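Local coordinates for protein B-agarase (Saccharophagus degradans, PDB 4BQ2) that hydrolyses agarose chains from their ends as a family 50 exo-beta-agarase, at residues L134-L138 with R139-P143; H669-S672 with Q673-G677; R676-M679 with Y680-Y683; T707-Y711 with D712-Y716; D733-K736 with E737-K741. One frame throughout, in Å; residues are numbered along the deposited sequence.

Interactions 2 and 3 follow one another along the chain, sharing Arg676 and Gly677, with centres 8 Å apart; interaction 2 joins the incoming loop to the start of helix 673-688, and interaction 3 lies farther along it. Interaction 5 lies on the neighbouring helix 729-739, its centre 10 Å from that of interaction 3, and the two helices meet where the CD1 of Tyr680 lies 3.7 Å from the CB of Ala734. Interactions 1 and 4 are loops whose centres are 10 Å apart, and they are bonded directly, Arg139 NH2 to Asp712 O at 2.8 Å. Interaction 4 holds a glycerol, which is also bonded to Glu652 and may mark the sugar-binding pocket.

Interaction 1 (L134-L138 with R139-P143)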
loop_
_atom_site.group_PDB
_atom_site.type_symbol
_atom_site.label_atom_id
_atom_site.label_comp_id
_atom_site.label_asym_id
_atom_site.label_seq_id
_atom_site.Cartn_x
_atom_site.Cartn_y
_atom_site.Cartn_z
ATOM N N LEU A 134 5.004 -14.812 -3.115
ATOM C CA LEU A 134 5.343 -16.158 -3.553
ATOM C C LEU A 134 6.625 -16.594 -2.820
ATOM O O LEU A 134 7.243 -15.786 -2.100
ATOM C CB LEU A 134 5.501 -16.175 -5.070
ATOM C CG LEU A 134 4.150 -15.919 -5.753
ATOM C CD1 LEU A 134 4.269 -15.287 -7.120
ATOM C CD2 LEU A 134 3.269 -17.160 -5.809
ATOM N N ALA A 135 7.029 -17.847 -3.018
ATOM C CA ALA A 135 8.109 -18.460 -2.237
ATOM C C ALA A 135 9.443 -17.735 -2.394
ATOM O O ALA A 135 10.261 -17.721 -1.457
ATOM C CB ALA A 135 8.264 -19.935 -2.606
ATOM N N SER A 136 9.632 -17.141 -3.576
ATOM C CA SER A 136 10.794 -16.332 -3.952
ATOM C C SER A 136 11.010 -15.081 -3.090
ATOM O O SER A 136 12.113 -14.507 -3.081
ATOM C CB SER A 136 10.573 -15.850 -5.367
ATOM O OG SER A 136 9.376 -15.069 -5.405
ATOM N N GLY A 137 9.953 -14.630 -2.409
ATOM C CA GLY A 137 10.009 -13.359 -1.686
ATOM C C GLY A 137 9.721 -12.160 -2.571
ATOM O O GLY A 137 10.043 -11.017 -2.199
ATOM N N LEU A 138 9.108 -12.428 -3.721
ATOM C CA LEU A 138 8.563 -11.412 -4.610
ATOM C C LEU A 138 7.036 -11.443 -4.483
ATOM O O LEU A 138 6.461 -12.535 -4.391
ATOM C CB LEU A 138 8.949 -11.744 -6.046
ATOM C CG LEU A 138 10.335 -11.246 -6.497
ATOM C CD1 LEU A 138 11.453 -11.941 -5.746
ATOM C CD2 LEU A 138 10.454 -11.451 -7.994
ATOM N N ARG A 139 6.382 -10.268 -4.454
ATOM C CA ARG A 139 4.919 -10.218 -4.349
ATOM C C ARG A 139 4.293 -10.868 -5.570
ATOM O O ARG A 139 3.265 -11.505 -5.478
ATOM C CB ARG A 139 4.392 -8.767 -4.204
ATOM C CG ARG A 139 2.887 -8.707 -3.890
ATOM C CD ARG A 139 2.564 -9.519 -2.628
ATOM N NE ARG A 139 3.437 -9.141 -1.503
ATOM C CZ ARG A 139 3.142 -8.246 -0.565
ATOM N NH1 ARG A 139 1.952 -7.630 -0.558
ATOM N NH2 ARG A 139 4.027 -7.989 0.394
ATOM N N SER A 140 4.932 -10.688 -6.722
ATOM C CA SER A 140 4.593 -11.436 -7.910
ATOM C C SER A 140 5.891 -11.736 -8.633
ATOM O O SER A 140 6.867 -10.944 -8.598
ATOM C CB SER A 140 3.639 -10.658 -8.816
ATOM O OG SER A 140 2.838 -11.552 -9.572
ATOM N N ASN A 141 5.890 -12.889 -9.289
ATOM C CA ASN A 141 7.071 -13.432 -9.908
ATOM C C ASN A 141 7.165 -13.093 -11.357
ATOM O O ASN A 141 6.152 -12.817 -12.015
ATOM C CB ASN A 141 7.064 -14.981 -9.766
ATOM C CG ASN A 141 7.700 -15.451 -8.474
ATOM O OD1 ASN A 141 8.354 -14.673 -7.772
ATOM N ND2 ASN A 141 7.507 -16.728 -8.137
ATOM N N PRO A 142 8.392 -13.197 -11.906
ATOM C CA PRO A 142 8.468 -13.226 -13.359
ATOM C C PRO A 142 7.712 -14.464 -13.827
ATOM O O PRO A 142 7.531 -15.390 -13.041
ATOM C CB PRO A 142 9.981 -13.350 -13.649
ATOM C CG PRO A 142 10.611 -13.758 -12.368
ATOM C CD PRO A 142 9.702 -13.346 -11.244
ATOM N N PRO A 143 7.265 -14.492 -15.085
ATOM C CA PRO A 143 6.519 -15.691 -15.509
ATOM C C PRO A 143 7.385 -16.958 -15.469
ATOM O O PRO A 143 8.606 -16.867 -15.590
ATOM C CB PRO A 143 6.101 -15.354 -16.948
ATOM C CG PRO A 143 6.960 -14.220 -17.364
ATOM C CD PRO A 143 7.256 -13.446 -16.116
HETATM O O HOH W 1 8.354 -18.391 -6.128
#
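Asn141 reaches back to the turn at Leu134-Gly137, and its side chain can be followed outward atom by atom. CB lies 3.9 Å from the CD1 of Leu134, and the same methyl stays beside CG and ND2, the leucine and asparagine side chains crossing at a slant. OD1 takes a short hydrogen bond from Ser136 OG, 2.6 Å long, which arrives in the carbonyl plane on a lone pair with a C=O...O angle of 129°; the CB of Leu138 flanks OD1 at 3.5 Å. ND2 gives one proton to a water 2.7 Å away, which also accepts from Ser136 N, and bonds in addition to Asp120.

Ser136 can serve as the relay because its chi1 of 60° sets OG between its own backbone N and carbonyl carbon. There OG accepts from Leu138 N at 3.1 Å, an ST turn that overlaps the end of the type I beta turn. Farther along, the CD2 of Leu138 meets the CD of Pro142 at 3.8 Å, the two side chains crossing at about a right angle.

The residues that touch here, in the carbohydrate-binding-module-like region, are buried, and Arg139 reaches out to bond Asp712 O. With both amide atoms engaged and Ser136 OG donating and accepting at once, the bonding fixes which way round the Asn141 amide sits and ties the turn to the chain that follows.

Interaction 2 (H669-S672 with Q673-G677); sequences HAAS and QADRG
Ser672 and Asp675 form an N-terminal helix cap, a local contact at the point where the loop after strand 648-652 becomes helix 673-688. Ser672 is the N-cap residue. Its OG accepts from Asp675 N at 3.1 Å along a nearly straight line, 168° at the hydrogen, and a chi1 of 73° swings the hydroxyl over the first turn to meet that N-H. The helix proper starts with Arg676 N bonding to Ser672 O at 2.8 Å.

Asp675 answers from the third helical position. Its CG stands anti to its backbone N, chi1 -169°, which turns the carboxylate back along the incoming loop. OD2 then accepts from Ala671 N at 2.8 Å through its anti lone pair. In a classical capping box the reciprocal bond would go to the N-cap residue's own N-H; here it goes one residue earlier, so this is a serine N-cap with a second side-chain bond, from Asp675 to the loop. The same oxygen is bonded to Ser83, in the carbohydrate-binding-module-like region, and so links the start of this helix to that part of the protein. A carboxylate at the N-terminal end of a helix probably also gains from the helix dipole.

Beneath the cap sits the methyl of Ala670. Its CB is 3.5 Å from Asp675 OD2 on one side and 3.8 Å from Arg676 CG on another. Beyond CG the arginine leaves the cap altogether: its guanidinium bonds to Ile655 O and Gly719 O and makes a cation-pi contact with Tyr728.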
loop_
_atom_site.group_PDB
_atom_site.type_symbol
_atom_site.label_atom_id
_atom_site.label_comp_id
_atom_site.label_asym_id
_atom_site.label_seq_id
_atom_site.Cartn_x
_atom_site.Cartn_y
_atom_site.Cartn_z
ATOM N N HIS A 669 -3.360 -0.397 -11.414
ATOM C CA HIS A 669 -2.595 -0.769 -12.628
ATOM C C HIS A 669 -2.961 0.109 -13.830
ATOM O O HIS A 669 -4.149 0.369 -14.087
ATOM C CB HIS A 669 -2.855 -2.254 -13.006
ATOM C CG HIS A 669 -2.536 -3.249 -11.921
ATOM N ND1 HIS A 669 -2.815 -4.593 -12.048
ATOM C CD2 HIS A 669 -1.978 -3.097 -10.693
ATOM C CE1 HIS A 669 -2.428 -5.232 -10.952
ATOM N NE2 HIS A 669 -1.922 -4.343 -10.112
ATOM N N ALA A 670 -1.938 0.518 -14.578
ATOM C CA ALA A 670 -2.077 1.265 -15.813
ATOM C C ALA A 670 -1.476 0.449 -16.947
ATOM O O ALA A 670 -0.715 -0.507 -16.703
ATOM C CB ALA A 670 -1.353 2.609 -15.706
ATOM N N ALA A 671 -1.785 0.857 -18.171
ATOM C CA ALA A 671 -1.411 0.113 -19.391
ATOM C C ALA A 671 0.008 0.412 -19.816
ATOM O O ALA A 671 0.582 -0.342 -20.601
ATOM C CB ALA A 671 -2.359 0.461 -20.521
ATOM N N SER A 672 0.568 1.512 -19.295
ATOM C CA SER A 672 1.843 2.075 -19.759
ATOM C C SER A 672 2.212 3.236 -18.883
ATOM O O SER A 672 1.342 3.729 -18.102
ATOM C CB SER A 672 1.716 2.583 -21.213
ATOM O OG SER A 672 0.967 3.779 -21.291
ATOM N N GLN A 673 3.455 3.731 -19.025
ATOM C CA GLN A 673 3.867 4.901 -18.232
ATOM C C GLN A 673 2.975 6.092 -18.522
ATOM O O GLN A 673 2.600 6.821 -17.598
ATOM C CB GLN A 673 5.355 5.277 -18.494
ATOM C CG GLN A 673 6.342 4.233 -17.979
ATOM C CD GLN A 673 6.106 3.906 -16.540
ATOM O OE1 GLN A 673 6.044 2.713 -16.134
ATOM N NE2 GLN A 673 5.916 4.939 -15.749
ATOM N N ALA A 674 2.615 6.302 -19.796
ATOM C CA ALA A 674 1.697 7.413 -20.137
ATOM C C ALA A 674 0.333 7.251 -19.491
ATOM O O ALA A 674 -0.269 8.225 -19.004
ATOM C CB ALA A 674 1.534 7.593 -21.642
ATOM N N ASP A 675 -0.180 6.027 -19.523
ATOM C CA ASP A 675 -1.459 5.757 -18.850
ATOM C C ASP A 675 -1.317 5.961 -17.325
ATOM O O ASP A 675 -2.263 6.416 -16.677
ATOM C CB ASP A 675 -1.925 4.347 -19.216
ATOM C CG ASP A 675 -3.383 4.052 -18.784
ATOM O OD1 ASP A 675 -4.245 4.926 -18.894
ATOM O OD2 ASP A 675 -3.655 2.926 -18.333
ATOM N N ARG A 676 -0.153 5.641 -16.748
ATOM C CA ARG A 676 0.082 5.916 -15.319
ATOM C C ARG A 676 -0.139 7.393 -15.061
ATOM O O ARG A 676 -0.816 7.762 -14.076
ATOM C CB ARG A 676 1.518 5.610 -14.866
ATOM C CG ARG A 676 1.887 4.173 -14.581
ATOM C CD ARG A 676 3.362 4.206 -14.146
ATOM N NE ARG A 676 3.596 4.386 -12.709
ATOM C CZ ARG A 676 4.720 4.845 -12.153
ATOM N NH1 ARG A 676 5.761 5.208 -12.908
ATOM N NH2 ARG A 676 4.839 4.880 -10.820
ATOM N N GLY A 677 0.411 8.223 -15.959
ATOM C CA GLY A 677 0.274 9.688 -15.849
ATOM C C GLY A 677 -1.171 10.163 -15.957
ATOM O O GLY A 677 -1.651 10.998 -15.149
#

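Interaction 3 (R676-M679 with Y680-Y683)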
loop_
_atom_site.group_PDB
_atom_site.type_symbol
_atom_site.label_atom_id
_atom_site.label_comp_id
_atom_site.label_asym_id
_atom_site.label_seq_id
_atom_site.Cartn_x
_atom_site.Cartn_y
_atom_site.Cartn_z
ATOM N N ARG A 676 -0.153 5.641 -16.748
ATOM C CA ARG A 676 0.082 5.916 -15.319
ATOM C C ARG A 676 -0.139 7.393 -15.061
ATOM O O ARG A 676 -0.816 7.762 -14.076
ATOM C CB ARG A 676 1.518 5.610 -14.866
ATOM C CG ARG A 676 1.887 4.173 -14.581
ATOM C CD ARG A 676 3.362 4.206 -14.146
ATOM N NE ARG A 676 3.596 4.386 -12.709
ATOM C CZ ARG A 676 4.720 4.845 -12.153
ATOM N NH1 ARG A 676 5.761 5.208 -12.908
ATOM N NH2 ARG A 676 4.839 4.880 -10.820
ATOM N N GLY A 677 0.411 8.223 -15.959
ATOM C CA GLY A 677 0.274 9.688 -15.849
ATOM C C GLY A 677 -1.171 10.163 -15.957
ATOM O O GLY A 677 -1.651 10.998 -15.149
ATOM N N GLU A 678 -1.894 9.629 -16.943
ATOM C CA GLU A 678 -3.343 9.919 -17.027
ATOM C C GLU A 678 -4.140 9.528 -15.784
ATOM O O GLU A 678 -4.935 10.314 -15.276
ATOM C CB GLU A 678 -3.935 9.247 -18.269
ATOM C CG GLU A 678 -3.434 9.915 -19.554
ATOM C CD GLU A 678 -3.831 11.387 -19.651
ATOM O OE1 GLU A 678 -4.949 11.740 -19.203
ATOM O OE2 GLU A 678 -3.032 12.216 -20.171
ATOM N N MET A 679 -3.902 8.326 -15.270
ATOM C CA MET A 679 -4.591 7.865 -14.082
ATOM C C MET A 679 -4.226 8.704 -12.847
ATOM O O MET A 679 -5.073 8.922 -11.977
ATOM C CB MET A 679 -4.339 6.384 -13.869
ATOM C CG MET A 679 -4.984 5.543 -15.017
ATOM S SD MET A 679 -4.720 3.771 -14.843
ATOM C CE MET A 679 -5.506 3.370 -13.279
ATOM N N TYR A 680 -2.987 9.177 -12.777
ATOM C CA TYR A 680 -2.581 10.080 -11.675
ATOM C C TYR A 680 -3.435 11.349 -11.682
ATOM O O TYR A 680 -3.942 11.800 -10.638
ATOM C CB TYR A 680 -1.113 10.468 -11.812
ATOM C CG TYR A 680 -0.625 11.486 -10.789
ATOM C CD1 TYR A 680 -0.766 12.858 -10.990
ATOM C CD2 TYR A 680 0.041 11.054 -9.642
ATOM C CE1 TYR A 680 -0.297 13.766 -10.054
ATOM C CE2 TYR A 680 0.526 11.950 -8.705
ATOM C CZ TYR A 680 0.341 13.293 -8.911
ATOM O OH TYR A 680 0.849 14.156 -7.974
ATOM N N LYS A 681 -3.559 11.944 -12.857
ATOM C CA LYS A 681 -4.369 13.138 -13.032
ATOM C C LYS A 681 -5.841 12.939 -12.647
ATOM O O LYS A 681 -6.456 13.819 -12.019
ATOM C CB LYS A 681 -4.206 13.673 -14.455
ATOM C CG LYS A 681 -2.818 14.294 -14.679
ATOM C CD LYS A 681 -2.691 14.965 -16.033
ATOM C CE LYS A 681 -2.806 13.981 -17.188
ATOM N NZ LYS A 681 -2.286 14.663 -18.382
ATOM N N ASP A 682 -6.381 11.769 -12.970
ATOM C CA ASP A 682 -7.761 11.436 -12.599
ATOM C C ASP A 682 -7.925 11.295 -11.102
ATOM O O ASP A 682 -8.897 11.812 -10.526
ATOM C CB ASP A 682 -8.234 10.116 -13.220
ATOM C CG ASP A 682 -8.464 10.189 -14.743
ATOM O OD1 ASP A 682 -8.540 11.268 -15.373
ATOM O OD2 ASP A 682 -8.553 9.098 -15.320
ATOM N N TYR A 683 -6.993 10.576 -10.469
ATOM C CA TYR A 683 -7.036 10.452 -9.039
ATOM C C TYR A 683 -6.982 11.815 -8.346
ATOM O O TYR A 683 -7.808 12.111 -7.477
ATOM C CB TYR A 683 -5.873 9.587 -8.518
ATOM C CG TYR A 683 -6.020 9.197 -7.074
ATOM C CD1 TYR A 683 -5.692 10.101 -6.024
ATOM C CD2 TYR A 683 -6.454 7.929 -6.730
ATOM C CE1 TYR A 683 -5.839 9.727 -4.682
ATOM C CE2 TYR A 683 -6.575 7.555 -5.411
ATOM C CZ TYR A 683 -6.283 8.471 -4.383
ATOM O OH TYR A 683 -6.389 8.080 -3.047
HETATM O O HOH W 2 -6.312 12.650 -17.097
#
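Tyr683 N gives Met679 O a hydrogen bond of 2.9 Å, one of four successive alpha-helical bonds in this turn of helix 673-688. The others run from Tyr680 N to Arg676 O, from Lys681 N to Gly677 O and from Asp682 N to Glu678 O.

On the outer side Glu678 and Lys681, three residues apart, form a salt bridge, OE2 to NZ at 3.1 Å. Lysine comes in from above the carboxylate plane, 48° out of it. The glutamate chain folds at chi2 (-61°) and the lysine at chi3 (-65°), and these two bends bring NZ up to OE2 where the chains cross obliquely; CE of Lys681 lies 3.5 Å from Glu678 OE2 as well. A water sits between Glu678 OE1, at 2.7 Å, and Asp682 OD1, at 3.1 Å, though it has more acceptors around it than protons to give. Asp682 OD2 is bonded to His178.

Tyr680 lies against helix 729-739, while Tyr683 stacks on Phe653 and bonds through OH to Ser628 O. The buried side thus carries the tyrosines and the solvent side the Glu678-Lys681 pair, in which the lysine probably offsets the negative charge of Glu678, whose OE1 stands 5.3 Å from Asp682 OD1.

Interaction 4 (T707-Y711 with D712-Y716). With GOL (glycerol), chain I.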
loop_
_atom_site.group_PDB
_atom_site.type_symbol
_atom_site.label_atom_id
_atom_site.label_comp_id
_atom_site.label_asym_id
_atom_site.label_seq_id
_atom_site.Cartn_x
_atom_site.Cartn_y
_atom_site.Cartn_z
ATOM N N THR A 707 13.266 -7.292 -6.960
ATOM C CA THR A 707 13.210 -8.556 -6.245
ATOM C C THR A 707 12.641 -8.405 -4.849
ATOM O O THR A 707 12.845 -9.279 -3.988
ATOM C CB THR A 707 14.608 -9.200 -6.156
ATOM O OG1 THR A 707 15.558 -8.249 -5.628
ATOM C CG2 THR A 707 15.026 -9.663 -7.553
ATOM N N GLY A 708 11.887 -7.332 -4.638
ATOM C CA GLY A 708 11.240 -7.103 -3.348
ATOM C C GLY A 708 11.985 -6.255 -2.332
ATOM O O GLY A 708 13.170 -6.445 -2.084
ATOM N N ARG A 709 11.279 -5.318 -1.698
ATOM C CA ARG A 709 11.889 -4.608 -0.572
ATOM C C ARG A 709 12.098 -5.630 0.549
ATOM O O ARG A 709 11.310 -6.557 0.702
ATOM C CB ARG A 709 11.028 -3.421 -0.105
ATOM C CG ARG A 709 9.701 -3.817 0.557
ATOM C CD ARG A 709 8.865 -2.579 0.914
ATOM N NE ARG A 709 7.583 -2.944 1.514
ATOM C CZ ARG A 709 6.747 -2.081 2.086
ATOM N NH1 ARG A 709 7.042 -0.772 2.077
ATOM N NH2 ARG A 709 5.617 -2.528 2.643
ATOM N N ALA A 710 13.192 -5.484 1.282
ATOM C CA ALA A 710 13.565 -6.429 2.348
ATOM C C ALA A 710 12.430 -6.698 3.375
ATOM O O ALA A 710 12.236 -7.834 3.837
ATOM C CB ALA A 710 14.850 -5.939 3.035
ATOM N N TYR A 711 11.655 -5.667 3.718
ATOM C CA TYR A 711 10.610 -5.815 4.727
ATOM C C TYR A 711 9.566 -6.884 4.389
ATOM O O TYR A 711 9.234 -7.686 5.235
ATOM C CB TYR A 711 9.914 -4.460 4.956
ATOM C CG TYR A 711 8.819 -4.413 6.029
ATOM C CD1 TYR A 711 9.029 -4.955 7.311
ATOM C CD2 TYR A 711 7.618 -3.738 5.779
ATOM C CE1 TYR A 711 8.066 -4.835 8.308
ATOM C CE2 TYR A 711 6.641 -3.619 6.759
ATOM C CZ TYR A 711 6.860 -4.176 8.011
ATOM O OH TYR A 711 5.873 -4.072 8.967
ATOM N N ASP A 712 9.046 -6.904 3.166
ATOM C CA ASP A 712 7.905 -7.776 2.919
ATOM C C ASP A 712 7.713 -8.215 1.473
ATOM O O ASP A 712 6.647 -8.753 1.135
ATOM C CB ASP A 712 6.634 -7.061 3.418
ATOM C CG ASP A 712 6.248 -5.907 2.526
ATOM O OD1 ASP A 712 7.062 -5.570 1.612
ATOM O OD2 ASP A 712 5.128 -5.361 2.723
ATOM N N GLY A 713 8.695 -7.918 0.605
ATOM C CA GLY A 713 8.688 -8.394 -0.784
ATOM C C GLY A 713 7.878 -7.578 -1.783
ATOM O O GLY A 713 7.801 -7.938 -2.961
ATOM N N GLU A 714 7.242 -6.488 -1.350
ATOM C CA GLU A 714 6.618 -5.607 -2.348
ATOM C C GLU A 714 7.700 -5.214 -3.374
ATOM O O GLU A 714 8.812 -4.779 -2.991
ATOM C CB GLU A 714 6.013 -4.341 -1.710
ATOM C CG GLU A 714 4.752 -4.591 -0.870
ATOM C CD GLU A 714 4.142 -3.309 -0.327
ATOM O OE1 GLU A 714 4.603 -2.198 -0.714
ATOM O OE2 GLU A 714 3.177 -3.405 0.475
ATOM N N ASN A 715 7.355 -5.353 -4.652
ATOM C CA ASN A 715 8.283 -5.196 -5.768
ATOM C C ASN A 715 7.659 -4.376 -6.874
ATOM O O ASN A 715 7.678 -4.772 -8.041
ATOM C CB ASN A 715 8.758 -6.591 -6.295
ATOM C CG ASN A 715 7.614 -7.473 -6.824
ATOM O OD1 ASN A 715 6.432 -7.253 -6.521
ATOM N ND2 ASN A 715 7.968 -8.468 -7.645
ATOM N N TYR A 716 7.087 -3.225 -6.508
ATOM C CA TYR A 716 6.189 -2.488 -7.385
ATOM C C TYR A 716 6.779 -1.315 -8.177
ATOM O O TYR A 716 7.688 -0.630 -7.705
ATOM C CB TYR A 716 5.064 -1.875 -6.507
ATOM C CG TYR A 716 4.233 -2.808 -5.636
ATOM C CD1 TYR A 716 4.043 -4.161 -5.972
ATOM C CD2 TYR A 716 3.565 -2.309 -4.507
ATOM C CE1 TYR A 716 3.271 -4.997 -5.188
ATOM C CE2 TYR A 716 2.756 -3.129 -3.726
ATOM C CZ TYR A 716 2.601 -4.463 -4.064
ATOM O OH TYR A 716 1.790 -5.283 -3.288
HETATM C C1 GOL I . 3.087 -0.177 1.517
HETATM O O1 GOL I . 2.734 -1.460 2.078
HETATM C C2 GOL I . 1.867 0.366 0.758
HETATM O O2 GOL I . 0.766 0.427 1.677
HETATM C C3 GOL I . 1.505 -0.569 -0.410
HETATM O O3 GOL I . 2.548 -0.459 -1.379
#
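Arg709 grips Asp712 side-on with two nitrogens: NE meets OD1 at 2.7 Å and NH2 meets OD2 at 2.9 Å, both oxygens lying in the guanidinium plane but approached from above the plane of the carboxylate. Asp712 OD1 also accepts from Glu714 N at 3.1 Å, an Asx turn, and this second donor comes to the opposite face of the carboxylate from NE. Arg709, Asp712 and Glu714 together make a salt-bridge network.

Glu714 lies alongside the arginine, its carboxylate stacked on the guanidinium with the planes 13° apart and OE1 over the centre. The salt bridge from NH2 to Glu714 OE2, 3.4 Å, is one of charge alone, the oxygen lying well out of the guanidinium plane. Over the other face comes Tyr711 CD2, towards the rim, so both faces have a neighbour.

The backbone doubles back here: Arg709 N bonds to Glu714 O and Gly713 N to Arg709 O. Gly708 CA comes within 3.8 Å of Gly713 CA. A glycerol, probably from the crystallisation liquor, sits at the carboxylate of Glu714. Its O1 donates to Glu714 OE2 at 2.6 Å, and its O3 donates to OE1 at 2.8 Å while lying at the edge of the Tyr716 ring, 3.6 Å from CE2.

Interaction 5 (D733-K736 with E737-K741)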
loop_
_atom_site.group_PDB
_atom_site.type_symbol
_atom_site.label_atom_id
_atom_site.label_comp_id
_atom_site.label_asym_id
_atom_site.label_seq_id
_atom_site.Cartn_x
_atom_site.Cartn_y
_atom_site.Cartn_z
ATOM N N ASP A 733 5.355 15.020 -15.605
ATOM C CA ASP A 733 4.404 15.850 -16.309
ATOM C C ASP A 733 3.041 15.850 -15.636
ATOM O O ASP A 733 2.447 16.921 -15.475
ATOM C CB ASP A 733 4.289 15.430 -17.754
ATOM C CG ASP A 733 3.552 16.439 -18.553
ATOM O OD1 ASP A 733 4.164 17.446 -18.901
ATOM O OD2 ASP A 733 2.350 16.246 -18.779
ATOM N N ALA A 734 2.570 14.666 -15.206
ATOM C CA ALA A 734 1.254 14.560 -14.563
ATOM C C ALA A 734 1.241 15.358 -13.273
ATOM O O ALA A 734 0.286 16.076 -12.997
ATOM C CB ALA A 734 0.878 13.093 -14.319
ATOM N N ALA A 735 2.321 15.270 -12.507
ATOM C CA ALA A 735 2.427 16.032 -11.265
ATOM C C ALA A 735 2.432 17.538 -11.529
ATOM O O ALA A 735 1.725 18.291 -10.841
ATOM C CB ALA A 735 3.650 15.593 -10.455
ATOM N N LYS A 736 3.172 17.978 -12.533
ATOM C CA LYS A 736 3.197 19.412 -12.837
ATOM C C LYS A 736 1.841 19.948 -13.283
ATOM O O LYS A 736 1.470 21.065 -12.913
ATOM C CB LYS A 736 4.276 19.775 -13.866
ATOM C CG LYS A 736 5.702 19.544 -13.391
ATOM C CD LYS A 736 6.651 20.040 -14.484
ATOM C CE LYS A 736 8.102 20.011 -14.079
ATOM N NZ LYS A 736 8.878 20.907 -15.015
ATOM N N GLU A 737 1.104 19.157 -14.065
ATOM C CA GLU A 737 -0.223 19.566 -14.541
ATOM C C GLU A 737 -1.193 19.760 -13.387
ATOM O O GLU A 737 -1.959 20.743 -13.338
ATOM C CB GLU A 737 -0.779 18.519 -15.530
ATOM C CG GLU A 737 -0.081 18.531 -16.910
ATOM C CD GLU A 737 -0.616 19.618 -17.869
ATOM O OE1 GLU A 737 -1.828 19.924 -17.785
ATOM O OE2 GLU A 737 0.157 20.157 -18.714
ATOM N N VAL A 738 -1.172 18.814 -12.450
ATOM C CA VAL A 738 -2.038 18.879 -11.277
ATOM C C VAL A 738 -1.598 20.007 -10.350
ATOM O O VAL A 738 -2.439 20.807 -9.864
ATOM C CB VAL A 738 -1.996 17.533 -10.504
ATOM C CG1 VAL A 738 -2.645 17.680 -9.108
ATOM C CG2 VAL A 738 -2.713 16.435 -11.309
ATOM N N ASN A 739 -0.287 20.059 -10.080
ATOM C CA ASN A 739 0.234 21.038 -9.136
ATOM C C ASN A 739 0.085 22.487 -9.623
ATOM O O ASN A 739 -0.021 23.419 -8.813
ATOM C CB ASN A 739 1.702 20.731 -8.812
ATOM C CG ASN A 739 1.861 19.525 -7.895
ATOM O OD1 ASN A 739 0.931 19.156 -7.170
ATOM N ND2 ASN A 739 3.047 18.893 -7.939
ATOM N N ALA A 740 0.077 22.687 -10.935
ATOM C CA ALA A 740 -0.103 24.044 -11.463
ATOM C C ALA A 740 -1.537 24.551 -11.266
ATOM O O ALA A 740 -1.780 25.757 -11.366
ATOM C CB ALA A 740 0.361 24.159 -12.921
ATOM N N LYS A 741 -2.467 23.650 -10.931
ATOM C CA LYS A 741 -3.870 24.010 -10.807
ATOM C C LYS A 741 -4.551 23.694 -9.465
ATOM O O LYS A 741 -5.737 23.996 -9.301
ATOM C CB LYS A 741 -4.657 23.376 -11.963
ATOM C CG LYS A 741 -5.041 21.918 -11.753
ATOM C CD LYS A 741 -5.516 21.359 -13.093
ATOM C CE LYS A 741 -6.539 20.266 -12.895
ATOM N NZ LYS A 741 -6.871 19.602 -14.188
HETATM O O HOH W 3 2.965 19.857 -19.310
#
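Asp733 sends its CG anti to the backbone N, chi1 -168°, while Glu737, one turn later, starts beside its own N and then folds at chi2 (-82°). Those torsions bring the two side chains side by side, pointing the same way, with the carboxylate planes 33° apart. The nearest approach of the two side chains is between Asp733 OD2 and Glu737 CG, 3.8 Å. The charged ends stay farther off, OD2 and OE2 being 4.5 Å apart, and a water closes the gap by donating to Asp733 OD1 at 2.7 Å and to Glu737 OE2 at 2.9 Å. That shared water probably softens the repulsion.

The backbone carries the regular ladder, from Glu737 N to Asp733 O through to Ala740 N on Lys736 O. Val738 turns CG2 over Ala734 O, at 3.5 Å, on the side where the helix meets Met684 of helix 673-688. Asn739 packs CB and CG against Ala735 O, both at 3.2 Å, but its amide is spent elsewhere: ND2 bonds to Trp410 O and OD1 to Thr284. Thr284 is part of strand 280-287, which runs parallel with 693-699 and 648-652. Ala734 and Ala735 inward, acids and a lysine outward, and an asparagine tying helix to strand make this an amphipathic alpha helix beside the parallel part of a mixed sheet, consistent with the outer helices of the alpha/beta barrel expected for such glycoside hydrolases.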